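Local structure of O-methyltransferase, putative (Bacillus cereus, 3DUW) at residues Q51-I56 and F134-I139; R78-G83 and N109-V114; E113-T116 and D121-Q124; Q125-K130 and F150-K155. The protein probably transfers a methyl group from S-adenosylmethionine to a hydroxyl of its substrate, and binds the product S-adenosyl-L-homocysteine. All coordinates share one frame; numbering follows the deposited sequence.

In the fold
All four contacts belong to one Rossmann-like methyltransferase domain, in which helices flank a central sheet and residues between 40 and 149 form the S-adenosyl-L-homocysteine pocket. Interactions 1 and 2 have centres about 12 Å apart and meet where Q51, V54 and Q55 of helix 44-57 pack on G79. Interactions 2 and 3 share E113 and V114 of the outermost strand 112-116, the first at its start and the second at its end. Interactions 3 and 4, centres about 10 Å apart, both use helix 119-128 and are joined by a salt bridge from R115 to E129. F138 of interaction 1 touches the ligand, and the side chain of S122 in interaction 3 is about 7 Å from it.

Interaction 1: Q51-I56 and F134-I139; sequences QLLVQI and FDFIFI
L53 and V54, consecutive residues of helix 44-57, close around the ring of F136 on strand 136-139, a parallel strand in the middle of the Rossmann-like sheet, so the contact is a helix packed on a sheet in the core of the methyltransferase domain. L53 comes first and meets the ring at its edge. Its CG lies near the ring plane, 3.8 Å from F136 CE2, and its CD2 approaches CE2 equally closely. The same leucine packs on I164 of the adjoining strand and on L53 of the second subunit, which places this corner of the core beside the dimer interface. V54 follows and covers a face of the same ring. With chi1 of F136 at -168°, trans about the CA-CB bond, the ring projects from the strand to the helix; V162 and L76 also touch it. The contact is entirely apolar and buried, and the ring is held from two directions by successive residues of one helical turn. V54 uses a single methyl for this: CG2 stands 3.8 Å from the centroid of the F136 ring, only 7° off the ring normal, a CH-pi contact over the centre of the face.

Interaction 2: R78-G83 and N109-V114; sequences RGLSSG and NDRVEV
R111 reaches out from just before strand 112-116 and lays its guanidinium against the backbone of L80 and S81, in the loop that follows helix 71-77. Its chain is extended from CG to NE, with CG anti to the carbonyl carbon (chi1 -71°), and this carries the charged group across to the loop. The two terminal nitrogens then face different parts of the loop. R111 NH1 lies 3.3 Å from L80 O and 3.8 Å from L80 CB, while R111 NH2 lies 3.5 Å from S81 O. Both carbonyl oxygens meet the guanidinium obliquely, whereas R78 CA comes to its edge, 4.2 Å from R111 NH1. R111 NH1 is hydrogen-bonded to A77 O, at the end of helix 71-77. At the edge of the group, water 1 accepts a 2.7 Å bond from R111 NH2 and gives a weak one to L80 O, so a solvent molecule joins the arginine to the loop as well. L80 CB points toward 109-114, and the side chain packs on V86 of strand 85-90, whereas R78 sends its guanidinium to a salt bridge with D22. A cationic side chain set among backbone oxygens thus ties the edge strand of the sheet to the loop of the beta-alpha-beta crossover from strand 61-65 through helix 71-77 to strand 85-90, within the Rossmann-like fold of class I methyltransferases.

Interaction 3: E113-T116 and D121-Q124; sequences EVRT and DSLQ
The side chain of R115 leaves strand 112-116 toward S122 of helix 119-128 and runs past it before turning away. CB starts the chain, and R115 CG, anti to the backbone N (chi1 -176°), comes 3.6 Å from S122 OG. R115 CD is closest, 3.5 Å from S122 OG, and it also lies 3.6 Å from S122 CB, so the aliphatic part of the arginine rests alongside the serine. A bend at chi3 (-59°) then swings the guanidinium off that line. Its NH2 makes a salt bridge with E129 and a weak hydrogen bond to the hydroxyl of Y131, while NH1 has a weak bond to Q125 OE1. Between R115, T116 and S122 the polar link runs through water. Water 2 donates to R115 O and accepts from S122 OG at 2.7 Å. Water 3 donates to S122 OG, also at 2.7 Å, and gives a weak bond to T116 O. The buried serine hydroxyl is therefore bound by two waters, one taking its hydrogen and the other supplying one. T116 directs its own hydroxyl to R100 of helix 93-105. The pair lies where strand 112-116 turns back into helix 119-128: R115 packs on L89 of neighbouring strand 85-90, and beside S122 the next residue, L123, reaches L89 and also Y149 and W152 of helix 146-155.

Interaction 4: Q125-K130 and F150-K155; sequences QIENEK and FEWALK
E127 OE1 receives a weak hydrogen bond from K155 NZ at 3.2 Å, the bond of a salt bridge between helices 119-128 and 146-155, although the exact placing of the lysine end against the carboxylate is doubtful. The same oxygen also lies against an aromatic edge: W152 CH2 is 3.4 Å from E127 OE1, and W152 CZ3 is 3.5 Å from E127 OE1. The carboxylate oxygen approaches near the indole plane, where the ring hydrogens carry slight positive charge, so a mild electrostatic attraction is likely. Both charged side chains are stretched out. E127 continues extended beyond CG, and K155 likewise leaves its helix with an extended chain; the two cross at about a right angle. Their backbones can accordingly stay well apart, the CA atoms of E127 and K155 being 8.8 Å from each other. In the Rossmann-like domain these helices respectively precede and follow strand 136-139, so the contact bridges two helices that flank the same central sheet. It lies at the protein surface, and solvent would be expected to weaken the charge pair. W152 also packs on L120 and Q124 of helix 119-128. Its six-membered ring touches the aliphatic part of the glutamate too, with W152 CZ3 4.0 Å from E127 CB.

Interaction 1: Q51-I56 and F134-I139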
loop_
_atom_site.group_PDB
_atom_site.type_symbol
_atom_site.label_atom_id
_atom_site.label_comp_id
_atom_site.label_asym_id
_atom_site.label_seq_id
_atom_site.Cartn_x
_atom_site.Cartn_y
_atom_site.Cartn_z
ATOM N N GLN A 51 5.279 2.687 7.905
ATOM C CA GLN A 51 4.875 3.422 9.096
ATOM C C GLN A 51 3.386 3.749 9.048
ATOM O O GLN A 51 2.660 3.544 10.021
ATOM C CB GLN A 51 5.674 4.715 9.200
ATOM C CG GLN A 51 5.382 5.534 10.437
ATOM C CD GLN A 51 6.221 6.782 10.473
ATOM O OE1 GLN A 51 5.987 7.718 9.720
ATOM N NE2 GLN A 51 7.226 6.790 11.332
ATOM N N LEU A 52 2.933 4.267 7.912
ATOM C CA LEU A 52 1.532 4.626 7.765
ATOM C C LEU A 52 0.622 3.408 7.855
ATOM O O LEU A 52 -0.446 3.479 8.460
ATOM C CB LEU A 52 1.314 5.364 6.441
ATOM C CG LEU A 52 1.957 6.756 6.381
ATOM C CD1 LEU A 52 1.882 7.301 4.963
ATOM C CD2 LEU A 52 1.264 7.693 7.367
ATOM N N LEU A 53 1.038 2.283 7.278
ATOM C CA LEU A 53 0.203 1.092 7.333
ATOM C C LEU A 53 0.076 0.618 8.778
ATOM O O LEU A 53 -0.987 0.158 9.198
ATOM C CB LEU A 53 0.785 -0.020 6.458
ATOM C CG LEU A 53 -0.193 -1.156 6.134
ATOM C CD1 LEU A 53 -1.443 -0.596 5.456
ATOM C CD2 LEU A 53 0.499 -2.179 5.241
ATOM N N VAL A 54 1.161 0.729 9.539
ATOM C CA VAL A 54 1.141 0.343 10.944
ATOM C C VAL A 54 0.138 1.230 11.689
ATOM O O VAL A 54 -0.634 0.747 12.518
ATOM C CB VAL A 54 2.545 0.493 11.577
ATOM C CG1 VAL A 54 2.446 0.499 13.100
ATOM C CG2 VAL A 54 3.437 -0.653 11.117
ATOM N N GLN A 55 0.133 2.522 11.376
ATOM C CA GLN A 55 -0.784 3.451 12.029
ATOM C C GLN A 55 -2.227 3.172 11.624
ATOM O O GLN A 55 -3.131 3.229 12.458
ATOM C CB GLN A 55 -0.406 4.896 11.688
ATOM C CG GLN A 55 1.012 5.259 12.107
ATOM C CD GLN A 55 1.396 6.681 11.757
ATOM O OE1 GLN A 55 1.189 7.133 10.631
ATOM N NE2 GLN A 55 1.976 7.389 12.717
ATOM N N ILE A 56 -2.441 2.855 10.350
ATOM C CA ILE A 56 -3.781 2.569 9.854
ATOM C C ILE A 56 -4.353 1.343 10.551
ATOM O O ILE A 56 -5.521 1.327 10.941
ATOM C CB ILE A 56 -3.769 2.348 8.329
ATOM C CG1 ILE A 56 -3.433 3.667 7.635
ATOM C CG2 ILE A 56 -5.119 1.825 7.858
ATOM C CD1 ILE A 56 -3.150 3.534 6.161
ATOM N N PHE A 134 1.314 -11.456 16.862
ATOM C CA PHE A 134 1.774 -10.253 16.181
ATOM C C PHE A 134 0.687 -9.749 15.237
ATOM O O PHE A 134 0.109 -10.529 14.474
ATOM C CB PHE A 134 3.058 -10.557 15.412
ATOM C CG PHE A 134 4.220 -10.887 16.301
ATOM C CD1 PHE A 134 4.871 -9.884 17.013
ATOM C CD2 PHE A 134 4.643 -12.203 16.459
ATOM C CE1 PHE A 134 5.926 -10.187 17.873
ATOM C CE2 PHE A 134 5.697 -12.519 17.315
ATOM C CZ PHE A 134 6.339 -11.508 18.023
ATOM N N ASP A 135 0.409 -8.449 15.303
ATOM C CA ASP A 135 -0.622 -7.830 14.475
ATOM C C ASP A 135 -0.106 -7.361 13.118
ATOM O O ASP A 135 -0.894 -7.125 12.207
ATOM C CB ASP A 135 -1.236 -6.612 15.181
ATOM C CG ASP A 135 -1.393 -6.806 16.673
ATOM O OD1 ASP A 135 -2.004 -7.811 17.086
ATOM O OD2 ASP A 135 -0.911 -5.938 17.433
ATOM N N PHE A 136 1.210 -7.218 12.993
ATOM C CA PHE A 136 1.818 -6.740 11.753
ATOM C C PHE A 136 3.156 -7.457 11.601
ATOM O O PHE A 136 3.982 -7.437 12.512
ATOM C CB PHE A 136 2.009 -5.223 11.852
ATOM C CG PHE A 136 2.370 -4.557 10.557
ATOM C CD1 PHE A 136 3.654 -4.667 10.030
ATOM C CD2 PHE A 136 1.431 -3.793 9.875
ATOM C CE1 PHE A 136 3.996 -4.021 8.842
ATOM C CE2 PHE A 136 1.765 -3.145 8.688
ATOM C CZ PHE A 136 3.050 -3.260 8.172
ATOM N N ILE A 137 3.367 -8.089 10.451
ATOM C CA ILE A 137 4.594 -8.839 10.205
ATOM C C ILE A 137 5.249 -8.415 8.891
ATOM O O ILE A 137 4.613 -8.439 7.831
ATOM C CB ILE A 137 4.289 -10.355 10.175
ATOM C CG1 ILE A 137 3.580 -10.756 11.476
ATOM C CG2 ILE A 137 5.570 -11.154 9.992
ATOM C CD1 ILE A 137 3.096 -12.185 11.507
ATOM N N PHE A 138 6.517 -8.021 8.971
ATOM C CA PHE A 138 7.273 -7.576 7.804
ATOM C C PHE A 138 8.353 -8.606 7.505
ATOM O O PHE A 138 9.266 -8.808 8.306
ATOM C CB PHE A 138 7.900 -6.201 8.082
ATOM C CG PHE A 138 8.662 -5.620 6.916
ATOM C CD1 PHE A 138 8.135 -5.661 5.628
ATOM C CD2 PHE A 138 9.894 -5.002 7.112
ATOM C CE1 PHE A 138 8.828 -5.093 4.552
ATOM C CE2 PHE A 138 10.589 -4.434 6.045
ATOM C CZ PHE A 138 10.054 -4.480 4.763
ATOM N N ILE A 139 8.224 -9.272 6.362
ATOM C CA ILE A 139 9.179 -10.293 5.947
ATOM C C ILE A 139 10.149 -9.655 4.964
ATOM O O ILE A 139 9.788 -9.352 3.823
ATOM C CB ILE A 139 8.451 -11.483 5.296
ATOM C CG1 ILE A 139 7.387 -12.018 6.260
ATOM C CG2 ILE A 139 9.449 -12.574 4.950
ATOM C CD1 ILE A 139 6.553 -13.157 5.707
#

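Interaction 2: R78-G83 and N109-V114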
loop_
_atom_site.group_PDB
_atom_site.type_symbol
_atom_site.label_atom_id
_atom_site.label_comp_id
_atom_site.label_asym_id
_atom_site.label_seq_id
_atom_site.Cartn_x
_atom_site.Cartn_y
_atom_site.Cartn_z
ATOM N N ARG A 78 8.063 3.838 14.721
ATOM C CA ARG A 78 7.483 5.167 14.805
ATOM C C ARG A 78 5.992 5.181 14.489
ATOM O O ARG A 78 5.322 6.195 14.686
ATOM C CB ARG A 78 8.240 6.124 13.889
ATOM C CG ARG A 78 9.600 6.508 14.434
ATOM C CD ARG A 78 10.356 7.398 13.477
ATOM N NE ARG A 78 11.540 7.966 14.108
ATOM C CZ ARG A 78 12.407 8.758 13.489
ATOM N NH1 ARG A 78 12.224 9.073 12.217
ATOM N NH2 ARG A 78 13.454 9.239 14.145
ATOM N N GLY A 79 5.475 4.053 14.011
ATOM C CA GLY A 79 4.058 3.966 13.709
ATOM C C GLY A 79 3.252 3.505 14.914
ATOM O O GLY A 79 2.019 3.540 14.895
ATOM N N LEU A 80 3.950 3.069 15.961
ATOM C CA LEU A 80 3.312 2.599 17.195
ATOM C C LEU A 80 2.902 3.770 18.089
ATOM O O LEU A 80 3.368 4.895 17.898
ATOM C CB LEU A 80 4.272 1.694 17.969
ATOM C CG LEU A 80 4.812 0.451 17.256
ATOM C CD1 LEU A 80 5.927 -0.157 18.089
ATOM C CD2 LEU A 80 3.694 -0.555 17.031
ATOM N N SER A 81 2.054 3.498 19.082
ATOM C CA SER A 81 1.585 4.545 19.994
ATOM C C SER A 81 1.667 4.216 21.491
ATOM O O SER A 81 2.595 4.643 22.177
ATOM C CB SER A 81 0.144 4.935 19.645
ATOM O OG SER A 81 -0.738 3.837 19.793
ATOM N N SER A 82 0.685 3.471 21.994
ATOM C CA SER A 82 0.632 3.100 23.407
ATOM C C SER A 82 1.882 2.356 23.866
ATOM O O SER A 82 2.985 2.904 23.870
ATOM C CB SER A 82 -0.605 2.238 23.675
ATOM O OG SER A 82 -1.794 2.938 23.354
ATOM N N GLY A 83 1.700 1.105 24.271
ATOM C CA GLY A 83 2.826 0.305 24.708
ATOM C C GLY A 83 3.191 -0.651 23.592
ATOM O O GLY A 83 3.503 -1.815 23.833
ATOM N N ASN A 109 14.790 2.206 21.652
ATOM C CA ASN A 109 15.180 0.946 22.273
ATOM C C ASN A 109 14.130 0.446 23.262
ATOM O O ASN A 109 14.072 -0.746 23.562
ATOM C CB ASN A 109 16.525 1.099 22.979
ATOM C CG ASN A 109 16.576 2.317 23.859
ATOM O OD1 ASN A 109 16.586 3.447 23.370
ATOM N ND2 ASN A 109 16.598 2.102 25.169
ATOM N N ASP A 110 13.297 1.352 23.765
ATOM C CA ASP A 110 12.254 0.973 24.709
ATOM C C ASP A 110 11.093 0.280 23.993
ATOM O O ASP A 110 10.294 -0.414 24.623
ATOM C CB ASP A 110 11.738 2.209 25.457
ATOM C CG ASP A 110 10.890 3.113 24.584
ATOM O OD1 ASP A 110 11.285 3.374 23.426
ATOM O OD2 ASP A 110 9.827 3.570 25.058
ATOM N N ARG A 111 11.008 0.469 22.677
ATOM C CA ARG A 111 9.944 -0.129 21.869
ATOM C C ARG A 111 10.428 -1.270 20.982
ATOM O O ARG A 111 9.615 -2.012 20.433
ATOM C CB ARG A 111 9.314 0.911 20.936
ATOM C CG ARG A 111 8.459 1.982 21.572
ATOM C CD ARG A 111 7.837 2.825 20.468
ATOM N NE ARG A 111 7.007 3.910 20.978
ATOM C CZ ARG A 111 6.375 4.790 20.210
ATOM N NH1 ARG A 111 6.471 4.717 18.886
ATOM N NH2 ARG A 111 5.649 5.749 20.767
ATOM N N VAL A 112 11.741 -1.408 20.832
ATOM C CA VAL A 112 12.279 -2.431 19.946
ATOM C C VAL A 112 13.241 -3.426 20.565
ATOM O O VAL A 112 14.131 -3.056 21.329
ATOM C CB VAL A 112 13.005 -1.779 18.750
ATOM C CG1 VAL A 112 13.438 -2.846 17.757
ATOM C CG2 VAL A 112 12.107 -0.749 18.090
ATOM N N GLU A 113 13.051 -4.691 20.204
ATOM C CA GLU A 113 13.905 -5.778 20.650
ATOM C C GLU A 113 14.528 -6.397 19.407
ATOM O O GLU A 113 13.813 -6.854 18.513
ATOM C CB GLU A 113 13.097 -6.845 21.396
ATOM C CG GLU A 113 13.873 -8.138 21.638
ATOM C CD GLU A 113 13.101 -9.143 22.469
ATOM O OE1 GLU A 113 11.939 -9.440 22.125
ATOM O OE2 GLU A 113 13.664 -9.640 23.469
ATOM N N VAL A 114 15.854 -6.381 19.340
ATOM C CA VAL A 114 16.569 -6.973 18.218
ATOM C C VAL A 114 17.105 -8.313 18.706
ATOM O O VAL A 114 17.879 -8.359 19.666
ATOM C CB VAL A 114 17.769 -6.101 17.768
ATOM C CG1 VAL A 114 18.504 -6.781 16.627
ATOM C CG2 VAL A 114 17.292 -4.727 17.335
HETATM O O HOH W 1 4.271 7.695 19.598
#

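Interaction 3: E113-T116 and D121-Q124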
loop_
_atom_site.group_PDB
_atom_site.type_symbol
_atom_site.label_atom_id
_atom_site.label_comp_id
_atom_site.label_asym_id
_atom_site.label_seq_id
_atom_site.Cartn_x
_atom_site.Cartn_y
_atom_site.Cartn_z
ATOM N N GLU A 113 13.051 -4.691 20.204
ATOM C CA GLU A 113 13.905 -5.778 20.650
ATOM C C GLU A 113 14.528 -6.397 19.407
ATOM O O GLU A 113 13.813 -6.854 18.513
ATOM C CB GLU A 113 13.097 -6.845 21.396
ATOM C CG GLU A 113 13.873 -8.138 21.638
ATOM C CD GLU A 113 13.101 -9.143 22.469
ATOM O OE1 GLU A 113 11.939 -9.440 22.125
ATOM O OE2 GLU A 113 13.664 -9.640 23.469
ATOM N N VAL A 114 15.854 -6.381 19.340
ATOM C CA VAL A 114 16.569 -6.973 18.218
ATOM C C VAL A 114 17.105 -8.313 18.706
ATOM O O VAL A 114 17.879 -8.359 19.666
ATOM C CB VAL A 114 17.769 -6.101 17.768
ATOM C CG1 VAL A 114 18.504 -6.781 16.627
ATOM C CG2 VAL A 114 17.292 -4.727 17.335
ATOM N N ARG A 115 16.687 -9.400 18.065
ATOM C CA ARG A 115 17.151 -10.726 18.457
ATOM C C ARG A 115 18.127 -11.266 17.418
ATOM O O ARG A 115 17.788 -11.404 16.241
ATOM C CB ARG A 115 15.973 -11.695 18.620
ATOM C CG ARG A 115 16.409 -13.066 19.129
ATOM C CD ARG A 115 15.240 -13.985 19.473
ATOM N NE ARG A 115 14.366 -13.422 20.497
ATOM C CZ ARG A 115 13.832 -14.120 21.494
ATOM N NH1 ARG A 115 14.086 -15.417 21.615
ATOM N NH2 ARG A 115 13.041 -13.520 22.372
ATOM N N THR A 116 19.343 -11.566 17.861
ATOM C CA THR A 116 20.374 -12.079 16.973
ATOM C C THR A 116 20.264 -13.581 16.772
ATOM O O THR A 116 20.043 -14.330 17.723
ATOM C CB THR A 116 21.780 -11.776 17.522
ATOM O OG1 THR A 116 21.922 -10.364 17.716
ATOM C CG2 THR A 116 22.844 -12.261 16.553
ATOM N N ASP A 121 15.405 -20.106 13.934
ATOM C CA ASP A 121 15.683 -20.492 15.317
ATOM C C ASP A 121 14.987 -19.546 16.285
ATOM O O ASP A 121 14.391 -19.976 17.270
ATOM C CB ASP A 121 17.187 -20.481 15.610
ATOM C CG ASP A 121 17.926 -21.597 14.909
ATOM O OD1 ASP A 121 17.414 -22.738 14.910
ATOM O OD2 ASP A 121 19.021 -21.341 14.368
ATOM N N SER A 122 15.065 -18.250 15.999
ATOM C CA SER A 122 14.444 -17.251 16.855
ATOM C C SER A 122 12.921 -17.352 16.863
ATOM O O SER A 122 12.287 -17.112 17.887
ATOM C CB SER A 122 14.867 -15.844 16.417
ATOM O OG SER A 122 16.256 -15.650 16.614
ATOM N N LEU A 123 12.333 -17.702 15.723
ATOM C CA LEU A 123 10.882 -17.821 15.634
ATOM C C LEU A 123 10.369 -18.933 16.548
ATOM O O LEU A 123 9.317 -18.799 17.174
ATOM C CB LEU A 123 10.467 -18.060 14.178
ATOM C CG LEU A 123 10.644 -16.816 13.293
ATOM C CD1 LEU A 123 10.632 -17.194 11.826
ATOM C CD2 LEU A 123 9.542 -15.817 13.602
ATOM N N GLN A 124 11.125 -20.023 16.637
ATOM C CA GLN A 124 10.752 -21.141 17.496
ATOM C C GLN A 124 10.835 -20.692 18.952
ATOM O O GLN A 124 9.986 -21.049 19.771
ATOM C CB GLN A 124 11.687 -22.327 17.259
ATOM C CG GLN A 124 11.342 -23.573 18.067
ATOM C CD GLN A 124 9.908 -24.020 17.865
ATOM O OE1 GLN A 124 9.004 -23.606 18.596
ATOM N NE2 GLN A 124 9.688 -24.857 16.861
HETATM O O HOH W 2 17.002 -13.723 14.933
HETATM O O HOH W 3 18.019 -17.139 18.085
#

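Interaction 4: Q125-K130 and F150-K155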
loop_
_atom_site.group_PDB
_atom_site.type_symbol
_atom_site.label_atom_id
_atom_site.label_comp_id
_atom_site.label_asym_id
_atom_site.label_seq_id
_atom_site.Cartn_x
_atom_site.Cartn_y
_atom_site.Cartn_z
ATOM N N GLN A 125 11.858 -19.901 19.265
ATOM C CA GLN A 125 12.043 -19.390 20.618
ATOM C C GLN A 125 10.894 -18.461 20.989
ATOM O O GLN A 125 10.377 -18.509 22.104
ATOM C CB GLN A 125 13.370 -18.632 20.726
ATOM C CG GLN A 125 14.602 -19.507 20.591
ATOM C CD GLN A 125 15.889 -18.709 20.633
ATOM O OE1 GLN A 125 16.126 -17.941 21.565
ATOM N NE2 GLN A 125 16.732 -18.891 19.622
ATOM N N ILE A 126 10.503 -17.610 20.046
ATOM C CA ILE A 126 9.413 -16.669 20.271
ATOM C C ILE A 126 8.123 -17.415 20.604
ATOM O O ILE A 126 7.365 -16.994 21.478
ATOM C CB ILE A 126 9.216 -15.761 19.032
ATOM C CG1 ILE A 126 10.402 -14.797 18.925
ATOM C CG2 ILE A 126 7.904 -14.998 19.132
ATOM C CD1 ILE A 126 10.436 -13.987 17.647
ATOM N N GLU A 127 7.876 -18.524 19.917
ATOM C CA GLU A 127 6.683 -19.315 20.189
ATOM C C GLU A 127 6.813 -19.943 21.575
ATOM O O GLU A 127 5.871 -19.913 22.371
ATOM C CB GLU A 127 6.504 -20.415 19.142
ATOM C CG GLU A 127 5.408 -21.405 19.511
ATOM C CD GLU A 127 5.083 -22.371 18.396
ATOM O OE1 GLU A 127 6.006 -23.040 17.889
ATOM O OE2 GLU A 127 3.892 -22.465 18.031
ATOM N N ASN A 128 7.985 -20.508 21.853
ATOM C CA ASN A 128 8.255 -21.130 23.149
ATOM C C ASN A 128 7.999 -20.120 24.254
ATOM O O ASN A 128 7.402 -20.442 25.282
ATOM C CB ASN A 128 9.706 -21.606 23.224
ATOM C CG ASN A 128 9.966 -22.834 22.377
ATOM O OD1 ASN A 128 11.105 -23.281 22.251
ATOM N ND2 ASN A 128 8.908 -23.391 21.795
ATOM N N GLU A 129 8.470 -18.897 24.040
ATOM C CA GLU A 129 8.272 -17.831 25.006
ATOM C C GLU A 129 6.809 -17.411 24.877
ATOM O O GLU A 129 6.144 -17.776 23.907
ATOM C CB GLU A 129 9.248 -16.684 24.709
ATOM C CG GLU A 129 10.693 -17.050 25.084
ATOM C CD GLU A 129 11.748 -16.171 24.435
ATOM O OE1 GLU A 129 11.578 -14.935 24.430
ATOM O OE2 GLU A 129 12.759 -16.725 23.947
ATOM N N LYS A 130 6.293 -16.667 25.846
ATOM C CA LYS A 130 4.888 -16.275 25.794
ATOM C C LYS A 130 4.562 -14.976 25.062
ATOM O O LYS A 130 3.828 -14.136 25.582
ATOM C CB LYS A 130 4.316 -16.229 27.213
ATOM C CG LYS A 130 4.039 -17.608 27.802
ATOM C CD LYS A 130 3.878 -17.563 29.313
ATOM C CE LYS A 130 5.228 -17.451 30.008
ATOM N NZ LYS A 130 5.993 -16.248 29.575
ATOM N N PHE A 150 6.616 -17.417 6.036
ATOM C CA PHE A 150 5.179 -17.211 5.874
ATOM C C PHE A 150 4.427 -18.156 6.809
ATOM O O PHE A 150 3.473 -17.755 7.470
ATOM C CB PHE A 150 4.752 -17.465 4.423
ATOM C CG PHE A 150 3.263 -17.452 4.222
ATOM C CD1 PHE A 150 2.502 -16.344 4.590
ATOM C CD2 PHE A 150 2.616 -18.558 3.684
ATOM C CE1 PHE A 150 1.115 -16.342 4.428
ATOM C CE2 PHE A 150 1.232 -18.567 3.516
ATOM C CZ PHE A 150 0.478 -17.456 3.891
ATOM N N GLU A 151 4.864 -19.410 6.870
ATOM C CA GLU A 151 4.209 -20.373 7.744
ATOM C C GLU A 151 4.336 -19.942 9.202
ATOM O O GLU A 151 3.389 -20.072 9.978
ATOM C CB GLU A 151 4.797 -21.770 7.537
ATOM C CG GLU A 151 4.424 -22.388 6.198
ATOM C CD GLU A 151 2.922 -22.559 6.032
ATOM O OE1 GLU A 151 2.289 -23.125 6.942
ATOM O OE2 GLU A 151 2.376 -22.128 4.992
ATOM N N TRP A 152 5.505 -19.424 9.576
ATOM C CA TRP A 152 5.706 -18.956 10.943
ATOM C C TRP A 152 4.852 -17.720 11.202
ATOM O O TRP A 152 4.299 -17.551 12.290
ATOM C CB TRP A 152 7.179 -18.623 11.196
ATOM C CG TRP A 152 7.956 -19.779 11.731
ATOM C CD1 TRP A 152 8.960 -20.451 11.105
ATOM C CD2 TRP A 152 7.782 -20.407 13.006
ATOM N NE1 TRP A 152 9.428 -21.464 11.911
ATOM C CE2 TRP A 152 8.722 -21.459 13.083
ATOM C CE3 TRP A 152 6.924 -20.185 14.089
ATOM C CZ2 TRP A 152 8.826 -22.290 14.204
ATOM C CZ3 TRP A 152 7.030 -21.012 15.206
ATOM C CH2 TRP A 152 7.975 -22.051 15.253
ATOM N N ALA A 153 4.746 -16.853 10.202
ATOM C CA ALA A 153 3.947 -15.641 10.340
ATOM C C ALA A 153 2.502 -16.016 10.645
ATOM O O ALA A 153 1.878 -15.453 11.541
ATOM C CB ALA A 153 4.016 -14.815 9.061
ATOM N N LEU A 154 1.976 -16.976 9.892
ATOM C CA LEU A 154 0.606 -17.432 10.080
ATOM C C LEU A 154 0.444 -18.015 11.479
ATOM O O LEU A 154 -0.541 -17.752 12.171
ATOM C CB LEU A 154 0.268 -18.507 9.048
ATOM C CG LEU A 154 -0.992 -18.334 8.198
ATOM C CD1 LEU A 154 -1.325 -19.666 7.541
ATOM C CD2 LEU A 154 -2.151 -17.860 9.054
ATOM N N LYS A 155 1.431 -18.806 11.884
ATOM C CA LYS A 155 1.432 -19.459 13.186
ATOM C C LYS A 155 1.433 -18.461 14.344
ATOM O O LYS A 155 0.785 -18.684 15.367
ATOM C CB LYS A 155 2.654 -20.378 13.282
ATOM C CG LYS A 155 2.640 -21.360 14.444
ATOM C CD LYS A 155 3.826 -22.315 14.342
ATOM C CE LYS A 155 3.738 -23.438 15.361
ATOM N NZ LYS A 155 4.857 -24.411 15.219
#